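Local coordinates for protein prolyl-tRNA synthetase (Naegleria fowleri, PDB 6UYH) that probably charges tRNA with proline at the expense of ATP, as class II prolyl-tRNA synthetases do, and here binds halofuginone together with the ATP analogue AMPPNP, at residues L142-N147 / W167-S172; E189-V194 / W269-R274. All coordinates share one frame; numbering follows the deposited sequence.

Two contacts follow one another along the chain without nesting or crossing. Interaction 1 comes first: segment 142-147 is met by segment 167-172 after 19 intervening residues, closing an antiparallel pair of strands. The chain then enters helix 177-198, and interaction 2 closes a much longer excursion: 74 residues separate 189-194 from 269-274, which lies on strand 261-272 and its exit. Strand 164-174 also pairs with strand 261-272, and this joins the contacts: Gly170 N bonds to Trp269 O, and Gln168 OE1 to Tyr191 OH. Helix, strands and both bound ligands are thereby tied together within the class II catalytic core, the two contact centres lying about 11 Å apart.

Interaction 1: L142-N147 / W167-S172; sequences LNQWTN and WQEGHS. With HFG (7-bromo-6-chloro-3-{3-[(2R,3S)-3-hydroxypiperidin-2-yl]-2-oxopropyl}quinazolin-4(3H)-one), chain D; ANP (phosphoaminophosphonic acid-adenylate ester), chain C.
Gln168 CB lies over one face of the Trp145 six-membered ring, 3.5 Å from its centroid and 10° off the normal, a CH-pi contact that CG extends toward CH2. On the opposite sheet face, the Trp167 ring carries Glu169 CB over one face and turns its edge to AMPPNP, CZ3 lying 3.6 Å from O5'; Trp167 CH2 packs 3.5 Å from C5' of halofuginone. The His171 ring has Glu169 CG at its edge, and its CE1 approaches halofuginone C6'. Beside Trp145, Gln168 bends at chi2 (77°), and its NE2 donates to Asn143 OD1 at 2.8 Å, the two amides nearly coplanar; Tyr191 takes Gln168 OE1, so both amide ends are held. Gln144 and Glu169 run side by side, and Gln144 NE2 reaches Glu169 OE1 (3.1 Å) from above the carboxylate plane. OE1 also bonds to Ser120, while OE2 accepts from His171 NE2 at 2.8 Å; with Tyr125 on ND1, the imidazole is gripped at both nitrogens. Six backbone bonds pair the strands antiparallel in the class II synthetase catalytic sheet, whose face bearing Trp167, Glu169 and His171 lines the pocket for the piperidine ring of halofuginone, consistent with the proline site.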
loop_
_atom_site.group_PDB
_atom_site.type_symbol
_atom_site.label_atom_id
_atom_site.label_comp_id
_atom_site.label_asym_id
_atom_site.label_seq_id
_atom_site.Cartn_x
_atom_site.Cartn_y
_atom_site.Cartn_z
ATOM N N LEU A 142 5.902 -7.530 -13.358
ATOM C CA LEU A 142 5.129 -6.559 -12.593
ATOM C C LEU A 142 4.703 -7.164 -11.263
ATOM O O LEU A 142 4.537 -8.378 -11.137
ATOM C CB LEU A 142 3.899 -6.109 -13.378
ATOM C CG LEU A 142 4.174 -5.532 -14.776
ATOM C CD1 LEU A 142 2.865 -5.150 -15.472
ATOM C CD2 LEU A 142 5.136 -4.329 -14.727
ATOM N N ASN A 143 4.509 -6.297 -10.274
ATOM C CA ASN A 143 4.134 -6.706 -8.931
ATOM C C ASN A 143 3.118 -5.709 -8.397
ATOM O O ASN A 143 3.149 -4.531 -8.764
ATOM C CB ASN A 143 5.372 -6.763 -8.013
ATOM C CG ASN A 143 5.022 -7.031 -6.576
ATOM O OD1 ASN A 143 4.669 -8.158 -6.220
ATOM N ND2 ASN A 143 5.115 -5.999 -5.729
ATOM N N GLN A 144 2.204 -6.173 -7.550
ATOM C CA GLN A 144 1.359 -5.207 -6.853
ATOM C C GLN A 144 1.077 -5.670 -5.430
ATOM O O GLN A 144 0.930 -6.865 -5.169
ATOM C CB GLN A 144 0.043 -4.931 -7.608
ATOM C CG GLN A 144 -0.754 -6.154 -8.015
ATOM C CD GLN A 144 -2.040 -5.776 -8.738
ATOM O OE1 GLN A 144 -2.123 -4.713 -9.350
ATOM N NE2 GLN A 144 -3.048 -6.650 -8.673
ATOM N N TRP A 145 1.035 -4.695 -4.514
ATOM C CA TRP A 145 0.660 -4.888 -3.117
ATOM C C TRP A 145 -0.806 -4.486 -2.983
ATOM O O TRP A 145 -1.138 -3.304 -3.133
ATOM C CB TRP A 145 1.542 -4.032 -2.202
ATOM C CG TRP A 145 2.987 -4.378 -2.279
ATOM C CD1 TRP A 145 3.930 -3.819 -3.096
ATOM C CD2 TRP A 145 3.662 -5.358 -1.494
ATOM N NE1 TRP A 145 5.154 -4.402 -2.871
ATOM C CE2 TRP A 145 5.013 -5.363 -1.902
ATOM C CE3 TRP A 145 3.251 -6.255 -0.502
ATOM C CZ2 TRP A 145 5.961 -6.217 -1.343
ATOM C CZ3 TRP A 145 4.183 -7.093 0.056
ATOM C CH2 TRP A 145 5.528 -7.077 -0.369
ATOM N N THR A 146 -1.685 -5.460 -2.726
ATOM C CA THR A 146 -3.122 -5.232 -2.829
ATOM C C THR A 146 -3.866 -6.004 -1.752
ATOM O O THR A 146 -3.328 -6.925 -1.118
ATOM C CB THR A 146 -3.702 -5.675 -4.192
ATOM O OG1 THR A 146 -3.677 -7.106 -4.270
ATOM C CG2 THR A 146 -2.917 -5.141 -5.350
ATOM N N ASN A 147 -5.145 -5.656 -1.591
ATOM C CA ASN A 147 -6.070 -6.502 -0.845
ATOM C C ASN A 147 -6.756 -7.506 -1.770
ATOM O O ASN A 147 -6.898 -7.285 -2.968
ATOM C CB ASN A 147 -7.105 -5.663 -0.075
ATOM C CG ASN A 147 -7.892 -4.717 -0.951
ATOM O OD1 ASN A 147 -7.499 -4.388 -2.063
ATOM N ND2 ASN A 147 -9.015 -4.249 -0.425
ATOM N N TRP A 167 -1.649 -8.989 0.236
ATOM C CA TRP A 167 -0.535 -9.760 -0.306
ATOM C C TRP A 167 0.249 -8.887 -1.273
ATOM O O TRP A 167 -0.098 -7.728 -1.519
ATOM C CB TRP A 167 -1.017 -11.059 -0.967
ATOM C CG TRP A 167 -1.704 -10.974 -2.332
ATOM C CD1 TRP A 167 -1.976 -9.854 -3.087
ATOM C CD2 TRP A 167 -2.218 -12.085 -3.072
ATOM N NE1 TRP A 167 -2.615 -10.221 -4.258
ATOM C CE2 TRP A 167 -2.771 -11.582 -4.269
ATOM C CE3 TRP A 167 -2.252 -13.467 -2.839
ATOM C CZ2 TRP A 167 -3.361 -12.411 -5.225
ATOM C CZ3 TRP A 167 -2.837 -14.289 -3.786
ATOM C CH2 TRP A 167 -3.386 -13.756 -4.962
ATOM N N GLN A 168 1.332 -9.445 -1.800
ATOM C CA GLN A 168 1.849 -9.020 -3.091
ATOM C C GLN A 168 1.607 -10.171 -4.047
ATOM O O GLN A 168 1.679 -11.339 -3.646
ATOM C CB GLN A 168 3.344 -8.669 -3.073
ATOM C CG GLN A 168 4.293 -9.787 -2.558
ATOM C CD GLN A 168 4.588 -10.928 -3.559
ATOM O OE1 GLN A 168 4.840 -12.065 -3.144
ATOM N NE2 GLN A 168 4.594 -10.619 -4.865
ATOM N N GLU A 169 1.280 -9.843 -5.295
ATOM C CA GLU A 169 1.260 -10.830 -6.367
ATOM C C GLU A 169 2.149 -10.327 -7.497
ATOM O O GLU A 169 2.005 -9.186 -7.963
ATOM C CB GLU A 169 -0.177 -11.128 -6.861
ATOM C CG GLU A 169 -0.954 -9.884 -7.305
ATOM C CD GLU A 169 -2.373 -10.208 -7.737
ATOM O OE1 GLU A 169 -3.291 -9.447 -7.353
ATOM O OE2 GLU A 169 -2.564 -11.212 -8.458
ATOM N N GLY A 170 3.079 -11.175 -7.919
ATOM C CA GLY A 170 3.972 -10.876 -9.026
ATOM C C GLY A 170 3.569 -11.723 -10.221
ATOM O O GLY A 170 3.175 -12.873 -10.060
ATOM N N HIS A 171 3.641 -11.129 -11.405
ATOM C CA HIS A 171 3.245 -11.775 -12.656
ATOM C C HIS A 171 4.303 -11.424 -13.689
ATOM O O HIS A 171 4.454 -10.250 -14.045
ATOM C CB HIS A 171 1.864 -11.289 -13.107
ATOM C CG HIS A 171 0.765 -11.610 -12.142
ATOM N ND1 HIS A 171 -0.077 -12.688 -12.312
ATOM C CD2 HIS A 171 0.373 -11.002 -10.995
ATOM C CE1 HIS A 171 -0.937 -12.736 -11.311
ATOM N NE2 HIS A 171 -0.689 -11.724 -10.499
ATOM N N SER A 172 5.038 -12.424 -14.174
ATOM C CA SER A 172 6.117 -12.184 -15.117
ATOM C C SER A 172 5.896 -12.972 -16.402
ATOM O O SER A 172 5.297 -14.049 -16.391
ATOM C CB SER A 172 7.464 -12.563 -14.509
ATOM O OG SER A 172 7.754 -11.724 -13.410
HETATM O "O4'" HFG D . -4.426 -17.159 -6.815
HETATM C C21 HFG D . -4.045 -18.229 -7.244
HETATM C "C3'" HFG D . -2.780 -18.358 -8.060
HETATM C "C2'" HFG D . -1.714 -17.282 -7.815
HETATM N "N1'" HFG D . -2.145 -15.950 -8.259
HETATM C "C6'" HFG D . -1.065 -14.962 -8.158
HETATM C "C5'" HFG D . -0.553 -14.827 -6.749
HETATM C "C4'" HFG D . -0.144 -16.194 -6.194
HETATM C C39 HFG D . -1.267 -17.203 -6.355
HETATM O "O7'" HFG D . -0.826 -18.489 -5.907
HETATM C "C1'" HFG D . -4.845 -19.516 -6.995
HETATM N N3 HFG D . -6.247 -19.239 -6.694
HETATM C C4 HFG D . -7.045 -18.749 -7.719
HETATM O O11 HFG D . -6.605 -18.601 -8.845
HETATM C C10 HFG D . -8.408 -18.403 -7.296
HETATM C C5 HFG D . -9.327 -17.913 -8.222
HETATM C C2 HFG D . -6.719 -19.385 -5.417
HETATM N N1 HFG D . -7.896 -19.079 -5.003
HETATM C C9 HFG D . -8.772 -18.556 -5.955
HETATM C C8 HFG D . -10.041 -18.160 -5.534
HETATM C C7 HFG D . -10.932 -17.648 -6.463
HETATM BR BR1 HFG D . -12.606 -17.024 -5.838
HETATM C C6 HFG D . -10.591 -17.555 -7.796
HETATM CL CL1 HFG D . -11.751 -17.039 -8.984
HETATM P PG ANP C . -4.843 -22.283 0.764
HETATM O O1G ANP C . -4.934 -23.735 0.828
HETATM O O2G ANP C . -6.309 -21.703 0.589
HETATM O O3G ANP C . -4.175 -21.818 2.116
HETATM P PB ANP C . -4.282 -21.093 -1.928
HETATM O O1B ANP C . -4.006 -21.977 -3.050
HETATM O O2B ANP C . -5.788 -20.689 -1.944
HETATM N N3B ANP C . -3.899 -21.766 -0.477
HETATM P PA ANP C . -2.885 -18.907 -3.210
HETATM O O1A ANP C . -1.895 -19.624 -4.042
HETATM O O2A ANP C . -4.058 -18.482 -4.030
HETATM O O3A ANP C . -3.429 -19.800 -2.013
HETATM O "O5'" ANP C . -2.334 -17.610 -2.431
HETATM C "C5'" ANP C . -0.959 -17.189 -2.276
HETATM C "C4'" ANP C . -0.635 -17.256 -0.807
HETATM O "O4'" ANP C . -1.563 -16.435 -0.063
HETATM C "C3'" ANP C . -0.799 -18.650 -0.221
HETATM O "O3'" ANP C . 0.382 -19.417 -0.418
HETATM C "C2'" ANP C . -1.063 -18.364 1.258
HETATM O "O2'" ANP C . 0.162 -18.307 1.978
HETATM C "C1'" ANP C . -1.788 -17.004 1.217
HETATM N N9 ANP C . -3.226 -17.098 1.431
HETATM C C8 ANP C . -4.126 -17.840 0.709
HETATM N N7 ANP C . -5.365 -17.732 1.120
HETATM C C5 ANP C . -5.278 -16.852 2.193
HETATM C C6 ANP C . -6.245 -16.326 3.066
HETATM N N6 ANP C . -7.555 -16.570 2.966
HETATM N N1 ANP C . -5.818 -15.503 4.049
HETATM C C2 ANP C . -4.515 -15.211 4.124
HETATM N N3 ANP C . -3.516 -15.632 3.347
HETATM C C4 ANP C . -3.965 -16.459 2.397
#

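Interaction 2: E189-V194 / W269-R274. With ANP (phosphoaminophosphonic acid-adenylate ester), chain C; HFG (7-bromo-6-chloro-3-{3-[(2R,3S)-3-hydroxypiperidin-2-yl]-2-oxopropyl}quinazolin-4(3H)-one), chain D.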
loop_
_atom_site.group_PDB
_atom_site.type_symbol
_atom_site.label_atom_id
_atom_site.label_comp_id
_atom_site.label_asym_id
_atom_site.label_seq_id
_atom_site.Cartn_x
_atom_site.Cartn_y
_atom_site.Cartn_z
ATOM N N GLU A 189 13.344 -18.459 -3.226
ATOM C CA GLU A 189 14.409 -18.139 -2.281
ATOM C C GLU A 189 14.131 -16.824 -1.552
ATOM O O GLU A 189 14.426 -16.700 -0.360
ATOM C CB GLU A 189 15.751 -18.093 -3.008
ATOM C CG GLU A 189 16.906 -17.496 -2.212
ATOM C CD GLU A 189 17.332 -18.334 -1.009
ATOM O OE1 GLU A 189 16.856 -19.480 -0.845
ATOM O OE2 GLU A 189 18.170 -17.848 -0.225
ATOM N N LEU A 190 13.549 -15.833 -2.236
ATOM C CA LEU A 190 13.201 -14.593 -1.545
ATOM C C LEU A 190 12.139 -14.832 -0.484
ATOM O O LEU A 190 12.176 -14.212 0.582
ATOM C CB LEU A 190 12.724 -13.525 -2.531
ATOM C CG LEU A 190 13.776 -12.883 -3.433
ATOM C CD1 LEU A 190 13.131 -11.752 -4.234
ATOM C CD2 LEU A 190 14.955 -12.350 -2.611
ATOM N N TYR A 191 11.177 -15.721 -0.756
ATOM C CA TYR A 191 10.199 -16.060 0.270
ATOM C C TYR A 191 10.869 -16.759 1.449
ATOM O O TYR A 191 10.527 -16.497 2.610
ATOM C CB TYR A 191 9.095 -16.944 -0.314
ATOM C CG TYR A 191 8.183 -16.248 -1.288
ATOM C CD1 TYR A 191 8.096 -14.853 -1.334
ATOM C CD2 TYR A 191 7.388 -16.988 -2.162
ATOM C CE1 TYR A 191 7.254 -14.227 -2.227
ATOM C CE2 TYR A 191 6.544 -16.375 -3.048
ATOM C CZ TYR A 191 6.473 -14.998 -3.084
ATOM O OH TYR A 191 5.612 -14.403 -3.982
ATOM N N LYS A 192 11.819 -17.657 1.176
ATOM C CA LYS A 192 12.586 -18.248 2.268
ATOM C C LYS A 192 13.297 -17.163 3.080
ATOM O O LYS A 192 13.316 -17.210 4.313
ATOM C CB LYS A 192 13.587 -19.265 1.712
ATOM C CG LYS A 192 14.597 -19.826 2.719
ATOM C CD LYS A 192 15.888 -19.031 2.676
ATOM C CE LYS A 192 17.081 -19.828 3.168
ATOM N NZ LYS A 192 18.313 -19.037 2.897
ATOM N N ARG A 193 13.873 -16.163 2.402
ATOM C CA ARG A 193 14.576 -15.106 3.129
ATOM C C ARG A 193 13.621 -14.248 3.955
ATOM O O ARG A 193 13.981 -13.806 5.052
ATOM C CB ARG A 193 15.376 -14.242 2.158
ATOM C CG ARG A 193 16.482 -15.025 1.455
ATOM C CD ARG A 193 17.302 -14.109 0.564
ATOM N NE ARG A 193 17.936 -13.058 1.350
ATOM C CZ ARG A 193 18.333 -11.891 0.856
ATOM N NH1 ARG A 193 18.171 -11.620 -0.434
ATOM N NH2 ARG A 193 18.888 -10.994 1.656
ATOM N N VAL A 194 12.414 -13.973 3.449
ATOM C CA VAL A 194 11.440 -13.241 4.263
ATOM C C VAL A 194 11.177 -13.993 5.560
ATOM O O VAL A 194 11.280 -13.435 6.656
ATOM C CB VAL A 194 10.126 -13.009 3.493
ATOM C CG1 VAL A 194 9.033 -12.469 4.461
ATOM C CG2 VAL A 194 10.332 -12.029 2.323
ATOM N N TRP A 269 3.382 -15.425 -8.544
ATOM C CA TRP A 269 3.881 -15.762 -7.218
ATOM C C TRP A 269 3.262 -14.797 -6.216
ATOM O O TRP A 269 3.061 -13.625 -6.532
ATOM C CB TRP A 269 5.422 -15.707 -7.155
ATOM C CG TRP A 269 6.107 -14.833 -8.226
ATOM C CD1 TRP A 269 6.458 -15.209 -9.500
ATOM C CD2 TRP A 269 6.538 -13.460 -8.085
ATOM N NE1 TRP A 269 7.068 -14.157 -10.161
ATOM C CE2 TRP A 269 7.130 -13.075 -9.316
ATOM C CE3 TRP A 269 6.489 -12.532 -7.036
ATOM C CZ2 TRP A 269 7.662 -11.798 -9.530
ATOM C CZ3 TRP A 269 7.020 -11.242 -7.255
ATOM C CH2 TRP A 269 7.592 -10.895 -8.494
ATOM N N GLY A 270 2.934 -15.299 -5.030
ATOM C CA GLY A 270 2.302 -14.453 -4.027
ATOM C C GLY A 270 2.696 -14.827 -2.617
ATOM O O GLY A 270 2.968 -15.992 -2.310
ATOM N N LEU A 271 2.667 -13.824 -1.739
ATOM C CA LEU A 271 2.995 -13.931 -0.321
ATOM C C LEU A 271 2.043 -12.990 0.408
ATOM O O LEU A 271 1.872 -11.855 -0.040
ATOM C CB LEU A 271 4.454 -13.507 -0.075
ATOM C CG LEU A 271 4.998 -13.535 1.353
ATOM C CD1 LEU A 271 5.425 -14.946 1.707
ATOM C CD2 LEU A 271 6.158 -12.555 1.505
ATOM N N SER A 272 1.425 -13.442 1.511
ATOM C CA SER A 272 0.339 -12.679 2.151
ATOM C C SER A 272 0.621 -12.391 3.625
ATOM O O SER A 272 1.619 -12.840 4.201
ATOM C CB SER A 272 -0.984 -13.440 2.059
ATOM O OG SER A 272 -1.026 -14.448 3.059
ATOM N N THR A 273 -0.337 -11.694 4.251
ATOM C CA THR A 273 -0.321 -11.437 5.687
ATOM C C THR A 273 -0.496 -12.707 6.522
ATOM O O THR A 273 -0.438 -12.626 7.753
ATOM C CB THR A 273 -1.391 -10.393 6.041
ATOM O OG1 THR A 273 -2.607 -10.633 5.307
ATOM C CG2 THR A 273 -0.859 -8.978 5.711
ATOM N N ARG A 274 -0.688 -13.865 5.885
ATOM C CA ARG A 274 -0.527 -15.136 6.585
ATOM C C ARG A 274 0.822 -15.206 7.297
ATOM O O ARG A 274 0.931 -15.804 8.377
ATOM C CB ARG A 274 -0.688 -16.291 5.578
ATOM C CG ARG A 274 -0.230 -17.648 6.084
ATOM C CD ARG A 274 -0.593 -18.747 5.078
ATOM N NE ARG A 274 -2.036 -18.890 4.944
ATOM C CZ ARG A 274 -2.616 -19.808 4.193
ATOM N NH1 ARG A 274 -1.866 -20.688 3.525
ATOM N NH2 ARG A 274 -3.942 -19.854 4.123
HETATM P PG ANP C . -4.843 -22.283 0.764
HETATM O O1G ANP C . -4.934 -23.735 0.828
HETATM O O2G ANP C . -6.309 -21.703 0.589
HETATM O O3G ANP C . -4.175 -21.818 2.116
HETATM P PB ANP C . -4.282 -21.093 -1.928
HETATM O O1B ANP C . -4.006 -21.977 -3.050
HETATM O O2B ANP C . -5.788 -20.689 -1.944
HETATM N N3B ANP C . -3.899 -21.766 -0.477
HETATM P PA ANP C . -2.885 -18.907 -3.210
HETATM O O1A ANP C . -1.895 -19.624 -4.042
HETATM O O2A ANP C . -4.058 -18.482 -4.030
HETATM O O3A ANP C . -3.429 -19.800 -2.013
HETATM O "O5'" ANP C . -2.334 -17.610 -2.431
HETATM C "C5'" ANP C . -0.959 -17.189 -2.276
HETATM C "C4'" ANP C . -0.635 -17.256 -0.807
HETATM O "O4'" ANP C . -1.563 -16.435 -0.063
HETATM C "C3'" ANP C . -0.799 -18.650 -0.221
HETATM O "O3'" ANP C . 0.382 -19.417 -0.418
HETATM C "C2'" ANP C . -1.063 -18.364 1.258
HETATM O "O2'" ANP C . 0.162 -18.307 1.978
HETATM C "C1'" ANP C . -1.788 -17.004 1.217
HETATM N N9 ANP C . -3.226 -17.098 1.431
HETATM C C8 ANP C . -4.126 -17.840 0.709
HETATM N N7 ANP C . -5.365 -17.732 1.120
HETATM C C5 ANP C . -5.278 -16.852 2.193
HETATM C C6 ANP C . -6.245 -16.326 3.066
HETATM N N6 ANP C . -7.555 -16.570 2.966
HETATM N N1 ANP C . -5.818 -15.503 4.049
HETATM C C2 ANP C . -4.515 -15.211 4.124
HETATM N N3 ANP C . -3.516 -15.632 3.347
HETATM C C4 ANP C . -3.965 -16.459 2.397
HETATM O "O4'" HFG D . -4.426 -17.159 -6.815
HETATM C C21 HFG D . -4.045 -18.229 -7.244
HETATM C "C3'" HFG D . -2.780 -18.358 -8.060
HETATM C "C2'" HFG D . -1.714 -17.282 -7.815
HETATM N "N1'" HFG D . -2.145 -15.950 -8.259
HETATM C "C6'" HFG D . -1.065 -14.962 -8.158
HETATM C "C5'" HFG D . -0.553 -14.827 -6.749
HETATM C "C4'" HFG D . -0.144 -16.194 -6.194
HETATM C C39 HFG D . -1.267 -17.203 -6.355
HETATM O "O7'" HFG D . -0.826 -18.489 -5.907
HETATM C "C1'" HFG D . -4.845 -19.516 -6.995
HETATM N N3 HFG D . -6.247 -19.239 -6.694
HETATM C C4 HFG D . -7.045 -18.749 -7.719
HETATM O O11 HFG D . -6.605 -18.601 -8.845
HETATM C C10 HFG D . -8.408 -18.403 -7.296
HETATM C C5 HFG D . -9.327 -17.913 -8.222
HETATM C C2 HFG D . -6.719 -19.385 -5.417
HETATM N N1 HFG D . -7.896 -19.079 -5.003
HETATM C C9 HFG D . -8.772 -18.556 -5.955
HETATM C C8 HFG D . -10.041 -18.160 -5.534
HETATM C C7 HFG D . -10.932 -17.648 -6.463
HETATM BR BR1 HFG D . -12.606 -17.024 -5.838
HETATM C C6 HFG D . -10.591 -17.555 -7.796
HETATM CL CL1 HFG D . -11.751 -17.039 -8.984
#
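Tyr191 OH is wedged against Trp269 and Gly270, its hydrogen bond going to Gln168 OE1. Gly270 N is 3.0 Å from Tyr191 OH, but the angle is too poor for a hydrogen bond; Trp269 CB touches the hydroxyl as well, which sits near the plane of the indole at its edge. That indole is fixed at its other end by a bond from NE1 to Glu183. The phenol leaves the helix with CG anti to the carbonyl carbon (chi1 -69°) and passes alongside Leu271, which points back the other way. Tyr191 CE1 meets Leu271 CB at 3.6 Å, and Leu271 CD1 lies over one ring face, displaced toward the rim. One helical turn further, Val194 CG1 faces Leu271 CD2 tip to tip at 4.1 Å. The helix and strand segments run nearly parallel, 11° apart, with axes 10.3 Å from each other, and Tyr191 spans most of that gap. The far side of the strand serves the ligands. Gly270, without a side chain, lets the halofuginone piperidine lie against the main chain, Gly270 N being 3.4 Å from C4'. Ser272 OG works twice: it accepts the capping bond from Arg274 N and donates to adenine N3 of AMPPNP at 2.8 Å. Arg274 turns the edge of its guanidinium to the gamma-phosphate, NH1 and NH2 both donating to O3G, with NH2 at 2.8 Å, while ribose C2' lies over one face, toward the rim at NH1. Ile160 O and Gln235 O take further guanidinium bonds. A strand that lines the nucleotide and leads, through a capped turn carrying the ATP-binding arginine, into a helix is the hallmark of motif 3 in class II aminoacyl-tRNA synthetases, here backed by helix 177-198.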